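Pentafunctional AROM polypeptide (Schizosaccharomyces pombe, PDB 5SWV) catalyses steps of the shikimate pathway as a multi-enzyme polypeptide, this fragment carrying its dehydroquinate dehydratase and shikimate dehydrogenase. Local coordinates at residues R11-T16 / T218-P223; T133-S138 / Y164-K169; L181-F186 / Q208-L213; D195-L200 / N214-P219. All blocks are in the same frame, centred on the assembly; numbering follows the deposited sequence.

Contact 1: residues R11-T16 / T218-P223; sequences RSTFLT and TPVTHP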
loop_
_atom_site.group_PDB
_atom_site.type_symbol
_atom_site.label_atom_id
_atom_site.label_comp_id
_atom_site.label_asym_id
_atom_site.label_seq_id
_atom_site.Cartn_x
_atom_site.Cartn_y
_atom_site.Cartn_z
ATOM N N ARG A 11 -5.709 -7.578 -11.038
ATOM C CA ARG A 11 -6.648 -6.453 -10.989
ATOM C C ARG A 11 -6.044 -5.264 -10.282
ATOM O O ARG A 11 -5.629 -5.381 -9.131
ATOM C CB ARG A 11 -7.904 -6.859 -10.220
ATOM C CG ARG A 11 -8.833 -7.736 -11.024
ATOM C CD ARG A 11 -9.902 -8.407 -10.183
ATOM N NE ARG A 11 -10.758 -9.179 -11.092
ATOM C CZ ARG A 11 -10.842 -10.512 -11.170
ATOM N NH1 ARG A 11 -10.161 -11.321 -10.342
ATOM N NH2 ARG A 11 -11.650 -11.047 -12.081
ATOM N N SER A 12 -6.018 -4.118 -10.949
ATOM C CA SER A 12 -5.606 -2.872 -10.309
ATOM C C SER A 12 -6.734 -1.854 -10.347
ATOM O O SER A 12 -7.624 -1.920 -11.207
ATOM C CB SER A 12 -4.333 -2.303 -10.954
ATOM O OG SER A 12 -4.189 -2.725 -12.304
ATOM N N THR A 13 -6.697 -0.929 -9.389
ATOM C CA THR A 13 -7.663 0.161 -9.302
ATOM C C THR A 13 -6.942 1.417 -8.882
ATOM O O THR A 13 -5.856 1.340 -8.343
ATOM C CB THR A 13 -8.766 -0.120 -8.262
ATOM O OG1 THR A 13 -8.214 -0.072 -6.945
ATOM C CG2 THR A 13 -9.402 -1.487 -8.483
ATOM N N PHE A 14 -7.538 2.573 -9.137
ATOM C CA PHE A 14 -6.992 3.826 -8.637
ATOM C C PHE A 14 -8.087 4.809 -8.243
ATOM O O PHE A 14 -9.150 4.865 -8.875
ATOM C CB PHE A 14 -6.021 4.456 -9.627
ATOM C CG PHE A 14 -6.661 5.034 -10.859
ATOM C CD1 PHE A 14 -7.140 6.343 -10.863
ATOM C CD2 PHE A 14 -6.722 4.296 -12.050
ATOM C CE1 PHE A 14 -7.702 6.898 -12.010
ATOM C CE2 PHE A 14 -7.292 4.843 -13.202
ATOM C CZ PHE A 14 -7.789 6.147 -13.177
ATOM N N LEU A 15 -7.793 5.573 -7.188
ATOM C CA LEU A 15 -8.715 6.534 -6.610
ATOM C C LEU A 15 -8.726 7.816 -7.427
ATOM O O LEU A 15 -7.674 8.344 -7.750
ATOM C CB LEU A 15 -8.318 6.867 -5.164
ATOM C CG LEU A 15 -9.339 7.702 -4.388
ATOM C CD1 LEU A 15 -10.554 6.855 -4.028
ATOM C CD2 LEU A 15 -8.736 8.318 -3.146
ATOM N N THR A 16 -9.923 8.322 -7.725
ATOM C CA THR A 16 -10.083 9.616 -8.389
ATOM C C THR A 16 -10.193 10.724 -7.336
ATOM O O THR A 16 -11.287 11.117 -6.946
ATOM C CB THR A 16 -11.306 9.608 -9.318
ATOM O OG1 THR A 16 -12.482 9.215 -8.584
ATOM C CG2 THR A 16 -11.083 8.631 -10.460
ATOM N N THR A 218 -8.873 0.329 -13.076
ATOM C CA THR A 218 -10.229 0.877 -13.038
ATOM C C THR A 218 -10.263 2.049 -12.071
ATOM O O THR A 218 -9.696 1.959 -10.983
ATOM C CB THR A 218 -11.263 -0.172 -12.573
ATOM O OG1 THR A 218 -11.262 -1.275 -13.481
ATOM C CG2 THR A 218 -12.655 0.412 -12.535
ATOM N N PRO A 219 -10.910 3.160 -12.460
ATOM C CA PRO A 219 -11.095 4.210 -11.461
ATOM C C PRO A 219 -12.226 3.883 -10.499
ATOM O O PRO A 219 -13.250 3.315 -10.894
ATOM C CB PRO A 219 -11.416 5.453 -12.284
ATOM C CG PRO A 219 -11.919 4.932 -13.568
ATOM C CD PRO A 219 -11.215 3.636 -13.815
ATOM N N VAL A 220 -11.998 4.243 -9.243
ATOM C CA VAL A 220 -12.955 4.095 -8.175
ATOM C C VAL A 220 -13.010 5.383 -7.363
ATOM O O VAL A 220 -12.129 6.244 -7.472
ATOM C CB VAL A 220 -12.598 2.922 -7.236
ATOM C CG1 VAL A 220 -12.546 1.619 -8.014
ATOM C CG2 VAL A 220 -11.284 3.160 -6.489
ATOM N N THR A 221 -14.048 5.489 -6.541
ATOM C CA THR A 221 -14.245 6.622 -5.655
ATOM C C THR A 221 -14.464 6.083 -4.243
ATOM O O THR A 221 -14.273 4.885 -4.011
ATOM C CB THR A 221 -15.407 7.522 -6.140
ATOM O OG1 THR A 221 -15.559 8.634 -5.246
ATOM C CG2 THR A 221 -16.732 6.761 -6.223
ATOM N N HIS A 222 -14.842 6.961 -3.310
ATOM C CA HIS A 222 -15.079 6.593 -1.908
ATOM C C HIS A 222 -16.109 7.555 -1.284
ATOM O O HIS A 222 -16.138 8.729 -1.650
ATOM C CB HIS A 222 -13.752 6.646 -1.159
ATOM C CG HIS A 222 -13.812 6.118 0.239
ATOM N ND1 HIS A 222 -14.216 6.890 1.308
ATOM C CD2 HIS A 222 -13.500 4.904 0.748
ATOM C CE1 HIS A 222 -14.159 6.175 2.416
ATOM N NE2 HIS A 222 -13.731 4.964 2.103
ATOM N N PRO A 223 -16.971 7.073 -0.361
ATOM C CA PRO A 223 -18.095 7.924 0.131
ATOM C C PRO A 223 -17.737 9.301 0.732
ATOM O O PRO A 223 -18.566 10.225 0.713
ATOM C CB PRO A 223 -18.750 7.040 1.198
ATOM C CG PRO A 223 -18.476 5.643 0.741
ATOM C CD PRO A 223 -17.115 5.674 0.106
HETATM O O HOH W 1 -14.181 10.721 -6.747
#
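Thr-13, Phe-14 and Leu-15 pair with Thr-218, Pro-219 and Val-220 in parallel, the seam between the first and eighth strands that closes the TIM barrel of the type I dehydroquinase. Four backbone hydrogen bonds hold it. Thr-218 N reaches Ser-12 O at 3.2 Å, Phe-14 N gives to Thr-218 O, Val-220 N to Phe-14 O, and Thr-16 N to Val-220 O. Proline fits at 219 because the bonds to strand 13-17 use the amides on either side of it, Thr-218 N and Val-220 N, while Pro-219 CA still makes a C-H...O contact of 3.3 Å with Phe-14 O.

Apolar contacts differ on the two faces. On one, Phe-14 and Pro-219 lie side by side, and in a CH-pi contact Pro-219 CB lies over one face of the Phe-14 ring, 4.2 Å from its centroid. On the other, Thr-13 packs on Leu-239 and Val-220 on Val-236 of helix 236-245. Leu-15, its CG anti to the backbone N (chi1 -171°), extends CD1 to the backbone of Thr-221.

Polar side chains gather at the far end. Thr-16 OG1 bonds Gln-233, and a water bridges the hydroxyls of Thr-16 and Thr-221, 2.9 Å from each OG1.

Contact 2: residues T133-S138 / Y164-K169; sequences TKLIMS and YADVIK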
loop_
_atom_site.group_PDB
_atom_site.type_symbol
_atom_site.label_atom_id
_atom_site.label_comp_id
_atom_site.label_asym_id
_atom_site.label_seq_id
_atom_site.Cartn_x
_atom_site.Cartn_y
_atom_site.Cartn_z
ATOM N N THR A 133 8.284 9.289 -16.067
ATOM C CA THR A 133 6.832 9.383 -16.081
ATOM C C THR A 133 6.235 8.629 -17.258
ATOM O O THR A 133 6.728 8.716 -18.379
ATOM C CB THR A 133 6.393 10.849 -16.154
ATOM O OG1 THR A 133 6.963 11.570 -15.050
ATOM C CG2 THR A 133 4.889 10.965 -16.110
ATOM N N LYS A 134 5.184 7.874 -16.983
ATOM C CA LYS A 134 4.462 7.134 -18.022
ATOM C C LYS A 134 3.268 7.940 -18.520
ATOM O O LYS A 134 2.551 8.542 -17.722
ATOM C CB LYS A 134 3.926 5.823 -17.460
ATOM C CG LYS A 134 4.967 4.909 -16.863
ATOM C CD LYS A 134 5.894 4.364 -17.925
ATOM C CE LYS A 134 6.703 3.230 -17.340
ATOM N NZ LYS A 134 7.906 3.017 -18.164
ATOM N N LEU A 135 3.034 7.919 -19.824
ATOM C CA LEU A 135 1.902 8.630 -20.393
ATOM C C LEU A 135 0.668 7.740 -20.567
ATOM O O LEU A 135 0.765 6.617 -21.090
ATOM C CB LEU A 135 2.289 9.249 -21.717
ATOM C CG LEU A 135 3.430 10.251 -21.671
ATOM C CD1 LEU A 135 3.473 10.965 -23.002
ATOM C CD2 LEU A 135 3.306 11.264 -20.534
ATOM N N ILE A 136 -0.472 8.247 -20.081
ATOM C CA ILE A 136 -1.783 7.644 -20.306
ATOM C C ILE A 136 -2.482 8.532 -21.328
ATOM O O ILE A 136 -2.854 9.667 -21.039
ATOM C CB ILE A 136 -2.654 7.522 -19.027
ATOM C CG1 ILE A 136 -1.886 6.825 -17.894
ATOM C CG2 ILE A 136 -3.924 6.727 -19.334
ATOM C CD1 ILE A 136 -2.688 6.602 -16.619
ATOM N N MET A 137 -2.625 8.007 -22.533
ATOM C CA MET A 137 -3.323 8.701 -23.583
ATOM C C MET A 137 -4.798 8.351 -23.474
ATOM O O MET A 137 -5.157 7.177 -23.533
ATOM C CB MET A 137 -2.758 8.299 -24.944
ATOM C CG MET A 137 -1.284 8.637 -25.099
ATOM S SD MET A 137 -1.053 10.413 -25.239
ATOM C CE MET A 137 0.302 10.603 -24.126
ATOM N N SER A 138 -5.637 9.376 -23.335
ATOM C CA SER A 138 -7.030 9.203 -22.975
ATOM C C SER A 138 -7.968 9.882 -23.963
ATOM O O SER A 138 -7.679 10.971 -24.435
ATOM C CB SER A 138 -7.267 9.789 -21.587
ATOM O OG SER A 138 -7.359 11.203 -21.653
ATOM N N TYR A 164 2.901 7.562 -28.915
ATOM C CA TYR A 164 3.323 8.148 -27.653
ATOM C C TYR A 164 3.029 7.329 -26.382
ATOM O O TYR A 164 3.651 7.566 -25.350
ATOM C CB TYR A 164 2.642 9.512 -27.517
ATOM C CG TYR A 164 2.777 10.407 -28.736
ATOM C CD1 TYR A 164 4.028 10.904 -29.116
ATOM C CD2 TYR A 164 1.663 10.772 -29.508
ATOM C CE1 TYR A 164 4.172 11.726 -30.221
ATOM C CE2 TYR A 164 1.805 11.607 -30.614
ATOM C CZ TYR A 164 3.069 12.068 -30.957
ATOM O OH TYR A 164 3.268 12.872 -32.039
ATOM N N ALA A 165 2.100 6.379 -26.439
ATOM C CA ALA A 165 1.461 5.876 -25.208
ATOM C C ALA A 165 2.234 4.823 -24.434
ATOM O O ALA A 165 2.758 3.905 -25.018
ATOM C CB ALA A 165 0.094 5.312 -25.539
ATOM N N ASP A 166 2.263 4.948 -23.118
ATOM C CA ASP A 166 2.584 3.819 -22.244
ATOM C C ASP A 166 1.314 3.047 -21.826
ATOM O O ASP A 166 1.378 1.850 -21.533
ATOM C CB ASP A 166 3.319 4.303 -20.994
ATOM C CG ASP A 166 4.643 4.941 -21.316
ATOM O OD1 ASP A 166 5.589 4.199 -21.629
ATOM O OD2 ASP A 166 4.750 6.182 -21.256
ATOM N N VAL A 167 0.191 3.761 -21.726
ATOM C CA VAL A 167 -1.127 3.182 -21.460
ATOM C C VAL A 167 -2.134 3.924 -22.324
ATOM O O VAL A 167 -1.940 5.108 -22.598
ATOM C CB VAL A 167 -1.544 3.361 -19.983
ATOM C CG1 VAL A 167 -2.925 2.731 -19.720
ATOM C CG2 VAL A 167 -0.474 2.797 -19.052
ATOM N N ILE A 168 -3.193 3.244 -22.765
ATOM C CA ILE A 168 -4.263 3.907 -23.513
ATOM C C ILE A 168 -5.540 3.746 -22.722
ATOM O O ILE A 168 -5.833 2.672 -22.224
ATOM C CB ILE A 168 -4.428 3.352 -24.930
ATOM C CG1 ILE A 168 -3.142 3.581 -25.731
ATOM C CG2 ILE A 168 -5.600 4.030 -25.627
ATOM C CD1 ILE A 168 -3.151 3.011 -27.141
ATOM N N LYS A 169 -6.287 4.835 -22.597
ATOM C CA LYS A 169 -7.538 4.849 -21.864
ATOM C C LYS A 169 -8.630 5.318 -22.815
ATOM O O LYS A 169 -8.578 6.435 -23.313
ATOM C CB LYS A 169 -7.410 5.771 -20.671
ATOM C CG LYS A 169 -8.637 5.854 -19.787
ATOM C CD LYS A 169 -8.417 6.936 -18.739
ATOM C CE LYS A 169 -9.717 7.628 -18.372
ATOM N NZ LYS A 169 -10.325 7.043 -17.151
#
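Parallel strand pairing joins Ile-136, Met-137 and Ser-138 to Val-167, Ile-168 and Lys-169, the fifth and sixth strands of the dehydroquinase barrel. Met-137 N donates to Val-167 O, and Met-137 O accepts from Lys-169 N at 2.8 Å, the alternation expected of parallel strands.

The strand entrance is more elaborate. Leu-135 O accepts from two successive amides, Val-167 N at 3.0 Å and, with a more bent angle of 137°, Asp-166 N. The Asp-166 side chain returns the bond: its OD2 takes Leu-135 N at 2.8 Å, nearly straight at 168° and on the anti side of the carboxylate. Asp-166 CG is anti to the carbonyl carbon, beside the backbone N (chi1 -63°). A short acidic chain suits this place, for it gives Leu-135 N a side-chain acceptor where regular pairing would use a backbone carbonyl, and it also forms a salt bridge with Lys-130. The Lys-134 chain crosses it at about a right angle, CD lying 3.7 Å from Asp-166 CG, while the ammonium stays beyond salt-bridge distance.

Side chains alternate across the sheet. Met-137 CG packs 3.6 Å from Ala-165 CB, whose small side chain lets the methionine come close, and bends beyond CG lead CE to Tyr-164 CB. On the opposite face Ile-136 CG2 lies 3.9 Å from Lys-169 CB, and Ser-138 OG bonds Asp-113 of the next strand.

Helix 152-162 connects the two strands, making this the beta-alpha-beta crossover from which TIM barrels are built.

Contact 3: residues L181-F186 / Q208-L213; sequences LELEEF and QLSRIL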
loop_
_atom_site.group_PDB
_atom_site.type_symbol
_atom_site.label_atom_id
_atom_site.label_comp_id
_atom_site.label_asym_id
_atom_site.label_seq_id
_atom_site.Cartn_x
_atom_site.Cartn_y
_atom_site.Cartn_z
ATOM N N LEU A 181 -21.317 -5.135 -23.922
ATOM C CA LEU A 181 -20.960 -6.374 -24.609
ATOM C C LEU A 181 -20.144 -6.130 -25.878
ATOM O O LEU A 181 -19.164 -6.827 -26.121
ATOM C CB LEU A 181 -22.216 -7.187 -24.929
ATOM C CG LEU A 181 -23.063 -7.601 -23.716
ATOM C CD1 LEU A 181 -24.171 -8.527 -24.169
ATOM C CD2 LEU A 181 -22.250 -8.289 -22.631
ATOM N N GLU A 182 -20.537 -5.153 -26.686
ATOM C CA GLU A 182 -19.739 -4.795 -27.854
ATOM C C GLU A 182 -18.327 -4.362 -27.426
ATOM O O GLU A 182 -17.345 -4.675 -28.088
ATOM C CB GLU A 182 -20.450 -3.724 -28.684
ATOM C CG GLU A 182 -21.640 -4.295 -29.444
ATOM C CD GLU A 182 -22.532 -3.270 -30.133
ATOM O OE1 GLU A 182 -23.553 -3.691 -30.702
ATOM O OE2 GLU A 182 -22.240 -2.060 -30.128
ATOM N N LEU A 183 -18.250 -3.682 -26.290
ATOM C CA LEU A 183 -16.994 -3.232 -25.738
ATOM C C LEU A 183 -16.069 -4.404 -25.403
ATOM O O LEU A 183 -14.883 -4.329 -25.694
ATOM C CB LEU A 183 -17.239 -2.340 -24.522
ATOM C CG LEU A 183 -16.013 -1.753 -23.833
ATOM C CD1 LEU A 183 -16.344 -0.451 -23.129
ATOM C CD2 LEU A 183 -15.397 -2.736 -22.852
ATOM N N GLU A 184 -16.592 -5.480 -24.812
ATOM C CA GLU A 184 -15.776 -6.677 -24.546
ATOM C C GLU A 184 -15.279 -7.372 -25.819
ATOM O O GLU A 184 -14.138 -7.819 -25.863
ATOM C CB GLU A 184 -16.517 -7.696 -23.671
ATOM C CG GLU A 184 -16.871 -7.242 -22.252
ATOM C CD GLU A 184 -15.720 -6.622 -21.474
ATOM O OE1 GLU A 184 -14.614 -7.213 -21.449
ATOM O OE2 GLU A 184 -15.944 -5.532 -20.879
ATOM N N GLU A 185 -16.128 -7.467 -26.838
ATOM C CA GLU A 185 -15.687 -7.910 -28.176
ATOM C C GLU A 185 -14.510 -7.081 -28.653
ATOM O O GLU A 185 -13.485 -7.629 -29.067
ATOM C CB GLU A 185 -16.813 -7.798 -29.201
ATOM C CG GLU A 185 -17.688 -9.030 -29.256
ATOM C CD GLU A 185 -19.149 -8.740 -29.615
ATOM O OE1 GLU A 185 -19.466 -7.699 -30.261
ATOM O OE2 GLU A 185 -19.999 -9.584 -29.241
ATOM N N PHE A 186 -14.676 -5.761 -28.574
ATOM C CA PHE A 186 -13.630 -4.825 -28.932
ATOM C C PHE A 186 -12.364 -5.066 -28.099
ATOM O O PHE A 186 -11.284 -5.184 -28.653
ATOM C CB PHE A 186 -14.127 -3.377 -28.793
ATOM C CG PHE A 186 -13.080 -2.341 -29.124
ATOM C CD1 PHE A 186 -12.895 -1.914 -30.434
ATOM C CD2 PHE A 186 -12.263 -1.811 -28.129
ATOM C CE1 PHE A 186 -11.924 -0.975 -30.748
ATOM C CE2 PHE A 186 -11.285 -0.876 -28.438
ATOM C CZ PHE A 186 -11.116 -0.457 -29.748
ATOM N N GLN A 208 -22.003 0.471 -16.072
ATOM C CA GLN A 208 -21.381 -0.084 -14.860
ATOM C C GLN A 208 -20.826 -1.509 -15.011
ATOM O O GLN A 208 -19.774 -1.818 -14.450
ATOM C CB GLN A 208 -22.333 0.019 -13.654
ATOM C CG GLN A 208 -22.590 1.466 -13.223
ATOM C CD GLN A 208 -23.466 1.626 -12.001
ATOM O OE1 GLN A 208 -23.919 2.720 -11.707
ATOM N NE2 GLN A 208 -23.710 0.549 -11.292
ATOM N N LEU A 209 -21.503 -2.364 -15.772
ATOM C CA LEU A 209 -20.930 -3.678 -16.094
ATOM C C LEU A 209 -19.485 -3.573 -16.649
ATOM O O LEU A 209 -18.602 -4.345 -16.238
ATOM C CB LEU A 209 -21.806 -4.434 -17.105
ATOM C CG LEU A 209 -21.301 -5.819 -17.536
ATOM C CD1 LEU A 209 -21.131 -6.781 -16.372
ATOM C CD2 LEU A 209 -22.232 -6.423 -18.564
ATOM N N SER A 210 -19.247 -2.642 -17.578
ATOM C CA SER A 210 -17.950 -2.561 -18.233
ATOM C C SER A 210 -16.845 -2.152 -17.258
ATOM O O SER A 210 -15.721 -2.597 -17.401
ATOM C CB SER A 210 -17.985 -1.602 -19.423
ATOM O OG SER A 210 -18.126 -0.243 -19.008
ATOM N N ARG A 211 -17.160 -1.307 -16.276
ATOM C CA ARG A 211 -16.198 -0.936 -15.211
ATOM C C ARG A 211 -15.796 -2.161 -14.398
ATOM O O ARG A 211 -14.617 -2.375 -14.105
ATOM C CB ARG A 211 -16.793 0.087 -14.230
ATOM C CG ARG A 211 -17.069 1.475 -14.793
ATOM C CD ARG A 211 -17.787 2.292 -13.741
ATOM N NE ARG A 211 -18.080 3.671 -14.121
ATOM C CZ ARG A 211 -17.210 4.678 -14.127
ATOM N NH1 ARG A 211 -15.929 4.488 -13.814
ATOM N NH2 ARG A 211 -17.628 5.891 -14.470
ATOM N N ILE A 212 -16.801 -2.958 -14.051
ATOM C CA ILE A 212 -16.630 -4.178 -13.282
ATOM C C ILE A 212 -15.724 -5.172 -14.009
ATOM O O ILE A 212 -14.858 -5.775 -13.379
ATOM C CB ILE A 212 -18.016 -4.764 -12.944
ATOM C CG1 ILE A 212 -18.695 -3.893 -11.878
ATOM C CG2 ILE A 212 -17.933 -6.214 -12.488
ATOM C CD1 ILE A 212 -20.207 -3.978 -11.893
ATOM N N LEU A 213 -15.910 -5.309 -15.323
ATOM C CA LEU A 213 -15.088 -6.202 -16.168
ATOM C C LEU A 213 -13.704 -5.666 -16.569
ATOM O O LEU A 213 -12.828 -6.451 -16.968
ATOM C CB LEU A 213 -15.846 -6.563 -17.456
ATOM C CG LEU A 213 -17.182 -7.294 -17.288
ATOM C CD1 LEU A 213 -17.821 -7.563 -18.648
ATOM C CD2 LEU A 213 -17.010 -8.579 -16.497
#
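The carboxylate of Glu-184 is the flat group here, and Leu-213 packs against it. Leu-213 CD1 is 3.6 Å from Glu-184 CD, and Leu-213 CB is 3.6 Å from Glu-184 OE2; the OE2 oxygen also has a salt bridge to Arg-187. A bend in the glutamate chain (chi2 -49°) brings CD toward the leucine. The two side chains cross obliquely, and CG adds a further contact of 3.7 Å with Leu-213 CD1.

Around this pair, helices 177-193 and 208-213 run side by side in the outer layer of the alpha/beta barrel; the axes of the short segments approach to 10.1 Å, at 33°. Their backbones come nearest at Leu-183 and Ser-210, where Leu-183 CD1 lies 4.2 Å from Ser-210 CB. A small residue fits here, and its hydroxyl is engaged with Asn-202 N and Gly-207 O. Toward the surface, Leu-181 and Leu-209 only just touch through their CD2 methyls.

No hydrogen bond passes between the segments. The helices meet through nondirectional van der Waals contact: a methyl and a methylene of Leu-213 rest against the Glu-184 carboxylate, whose charge is paired with Arg-187 of its own helix.

Contact 4: residues D195-L200 / N214-P219; sequences DIPLIL and NKFMTP
Leu-200 and Asn-214 carry the one hydrogen bond across this contact, between strand 198-203 and the loop leading into strand 218-220. Leu-200 N gives to Asn-214 OD1 at 3.0 Å, fairly straight at 160°, though the donor stands well above the plane of the side-chain carbonyl. Asn-214 CG is anti to the backbone N (chi1 179°), its CB bond pointing toward the strand. The other end of the amide serves its own loop: Asn-214 ND2 gives to Thr-218 OG1 at 2.9 Å and to Phe-216 O at 3.1 Å. Asparagine suits this position just after a helix because it offers an acceptor to one strand and a donor to the turn. Arg-187 also bonds OD1 and reaches Leu-200 O weakly, which probably eases the nearness of these two acceptors.

The apolar contacts gather round Phe-216 and Ile-199. Met-217 CG sits over the centre of the Phe-216 ring, 3.7 Å above its plane. Off-centre, Pro-197 CB makes a CH-pi contact 4.2 Å from the centroid of the ring, and Ile-199 CG1 approaches Phe-216 CD2 at 3.9 Å. The branches of Ile-199 divide their work: CD1 meets Met-217 CB at 3.8 Å, while CG2 faces Met-217 O. A positive phi at Met-217 (53°) turns the chain before the last strand.

Phe-216 also touches Val-167 and Ser-12, so the loop lies against the N-terminal ends of these strands, bridging the seventh and eighth strands of the TIM barrel through side chains.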
loop_
_atom_site.group_PDB
_atom_site.type_symbol
_atom_site.label_atom_id
_atom_site.label_comp_id
_atom_site.label_asym_id
_atom_site.label_seq_id
_atom_site.Cartn_x
_atom_site.Cartn_y
_atom_site.Cartn_z
ATOM N N ASP A 195 -0.056 -4.566 -27.815
ATOM C CA ASP A 195 0.349 -4.873 -26.428
ATOM C C ASP A 195 0.714 -3.656 -25.534
ATOM O O ASP A 195 1.391 -3.794 -24.514
ATOM C CB ASP A 195 1.509 -5.873 -26.457
ATOM C CG ASP A 195 2.771 -5.287 -27.101
ATOM O OD1 ASP A 195 2.676 -4.233 -27.795
ATOM O OD2 ASP A 195 3.857 -5.888 -26.906
ATOM N N ILE A 196 0.278 -2.472 -25.926
ATOM C CA ILE A 196 0.202 -1.354 -25.010
ATOM C C ILE A 196 -0.945 -1.716 -24.076
ATOM O O ILE A 196 -1.983 -2.165 -24.547
ATOM C CB ILE A 196 -0.138 -0.043 -25.753
ATOM C CG1 ILE A 196 0.947 0.301 -26.788
ATOM C CG2 ILE A 196 -0.341 1.112 -24.775
ATOM C CD1 ILE A 196 0.393 0.861 -28.090
ATOM N N PRO A 197 -0.769 -1.559 -22.760
ATOM C CA PRO A 197 -1.884 -1.881 -21.865
ATOM C C PRO A 197 -3.051 -0.915 -22.012
ATOM O O PRO A 197 -2.851 0.258 -22.345
ATOM C CB PRO A 197 -1.276 -1.796 -20.465
ATOM C CG PRO A 197 0.012 -1.076 -20.631
ATOM C CD PRO A 197 0.477 -1.312 -22.028
ATOM N N LEU A 198 -4.255 -1.419 -21.746
ATOM C CA LEU A 198 -5.492 -0.718 -22.079
ATOM C C LEU A 198 -6.477 -0.600 -20.905
ATOM O O LEU A 198 -6.886 -1.603 -20.339
ATOM C CB LEU A 198 -6.166 -1.441 -23.244
ATOM C CG LEU A 198 -7.449 -0.823 -23.818
ATOM C CD1 LEU A 198 -7.156 0.393 -24.685
ATOM C CD2 LEU A 198 -8.221 -1.862 -24.614
ATOM N N ILE A 199 -6.858 0.634 -20.569
ATOM C CA ILE A 199 -8.007 0.915 -19.698
ATOM C C ILE A 199 -9.201 1.180 -20.616
ATOM O O ILE A 199 -9.134 2.035 -21.486
ATOM C CB ILE A 199 -7.785 2.156 -18.810
ATOM C CG1 ILE A 199 -6.450 2.082 -18.067
ATOM C CG2 ILE A 199 -8.912 2.301 -17.793
ATOM C CD1 ILE A 199 -6.100 3.357 -17.328
ATOM N N LEU A 200 -10.297 0.472 -20.394
ATOM C CA LEU A 200 -11.419 0.475 -21.320
ATOM C C LEU A 200 -12.734 0.169 -20.622
ATOM O O LEU A 200 -12.891 -0.886 -20.030
ATOM C CB LEU A 200 -11.148 -0.556 -22.399
ATOM C CG LEU A 200 -12.204 -0.788 -23.480
ATOM C CD1 LEU A 200 -12.345 0.455 -24.344
ATOM C CD2 LEU A 200 -11.846 -2.008 -24.325
ATOM N N ASN A 214 -13.508 -4.351 -16.502
ATOM C CA ASN A 214 -12.198 -3.768 -16.770
ATOM C C ASN A 214 -11.209 -4.049 -15.630
ATOM O O ASN A 214 -11.293 -3.458 -14.563
ATOM C CB ASN A 214 -12.334 -2.274 -16.996
ATOM C CG ASN A 214 -10.998 -1.614 -17.262
ATOM O OD1 ASN A 214 -10.440 -1.759 -18.327
ATOM N ND2 ASN A 214 -10.474 -0.904 -16.278
ATOM N N LYS A 215 -10.271 -4.957 -15.858
ATOM C CA LYS A 215 -9.398 -5.435 -14.769
ATOM C C LYS A 215 -8.248 -4.499 -14.504
ATOM O O LYS A 215 -7.899 -4.279 -13.363
ATOM C CB LYS A 215 -8.909 -6.853 -15.053
ATOM C CG LYS A 215 -10.080 -7.830 -15.018
ATOM C CD LYS A 215 -9.702 -9.282 -15.263
ATOM C CE LYS A 215 -9.020 -9.449 -16.613
ATOM N NZ LYS A 215 -9.318 -10.779 -17.203
ATOM N N PHE A 216 -7.705 -3.921 -15.565
ATOM C CA PHE A 216 -6.526 -3.079 -15.485
ATOM C C PHE A 216 -6.841 -1.608 -15.211
ATOM O O PHE A 216 -7.410 -0.921 -16.057
ATOM C CB PHE A 216 -5.735 -3.197 -16.783
ATOM C CG PHE A 216 -4.470 -2.417 -16.779
ATOM C CD1 PHE A 216 -3.375 -2.870 -16.058
ATOM C CD2 PHE A 216 -4.375 -1.215 -17.475
ATOM C CE1 PHE A 216 -2.186 -2.144 -16.036
ATOM C CE2 PHE A 216 -3.195 -0.481 -17.458
ATOM C CZ PHE A 216 -2.097 -0.944 -16.735
ATOM N N MET A 217 -6.437 -1.139 -14.024
ATOM C CA MET A 217 -6.510 0.287 -13.604
ATOM C C MET A 217 -7.893 0.913 -13.760
ATOM O O MET A 217 -8.061 1.901 -14.477
ATOM C CB MET A 217 -5.455 1.137 -14.330
ATOM C CG MET A 217 -4.020 0.753 -14.008
ATOM S SD MET A 217 -2.818 1.800 -14.880
ATOM C CE MET A 217 -2.948 3.307 -13.915
ATOM N N THR A 218 -8.873 0.329 -13.076
ATOM C CA THR A 218 -10.229 0.877 -13.038
ATOM C C THR A 218 -10.263 2.049 -12.071
ATOM O O THR A 218 -9.696 1.959 -10.983
ATOM C CB THR A 218 -11.263 -0.172 -12.573
ATOM O OG1 THR A 218 -11.262 -1.275 -13.481
ATOM C CG2 THR A 218 -12.655 0.412 -12.535
ATOM N N PRO A 219 -10.910 3.160 -12.460
ATOM C CA PRO A 219 -11.095 4.210 -11.461
ATOM C C PRO A 219 -12.226 3.883 -10.499
ATOM O O PRO A 219 -13.250 3.315 -10.894
ATOM C CB PRO A 219 -11.416 5.453 -12.284
ATOM C CG PRO A 219 -11.919 4.932 -13.568
ATOM C CD PRO A 219 -11.215 3.636 -13.815
#

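All four contacts belong to the dehydroquinase barrel, not to the two sheets that follow it in the chain. Contact 1 joins first strand to last; contacts 2 and 3 are nested in the loop it closes, and contact 4 ends on the same stretch. Contact 2 comes earlier, pairing strands 134-140 and 167-173; contacts 3 and 4 then alternate along helix 177-193, strand 198-203, helix 208-213 and strand 218-220. Contact 4 is central, its centre about 11 Å from those of contacts 2 and 3 and 12 Å from that of contact 1, with which it shares Thr-218 and Pro-219. Together they link five barrel strands and two outer helices, contact 1 closing the barrel.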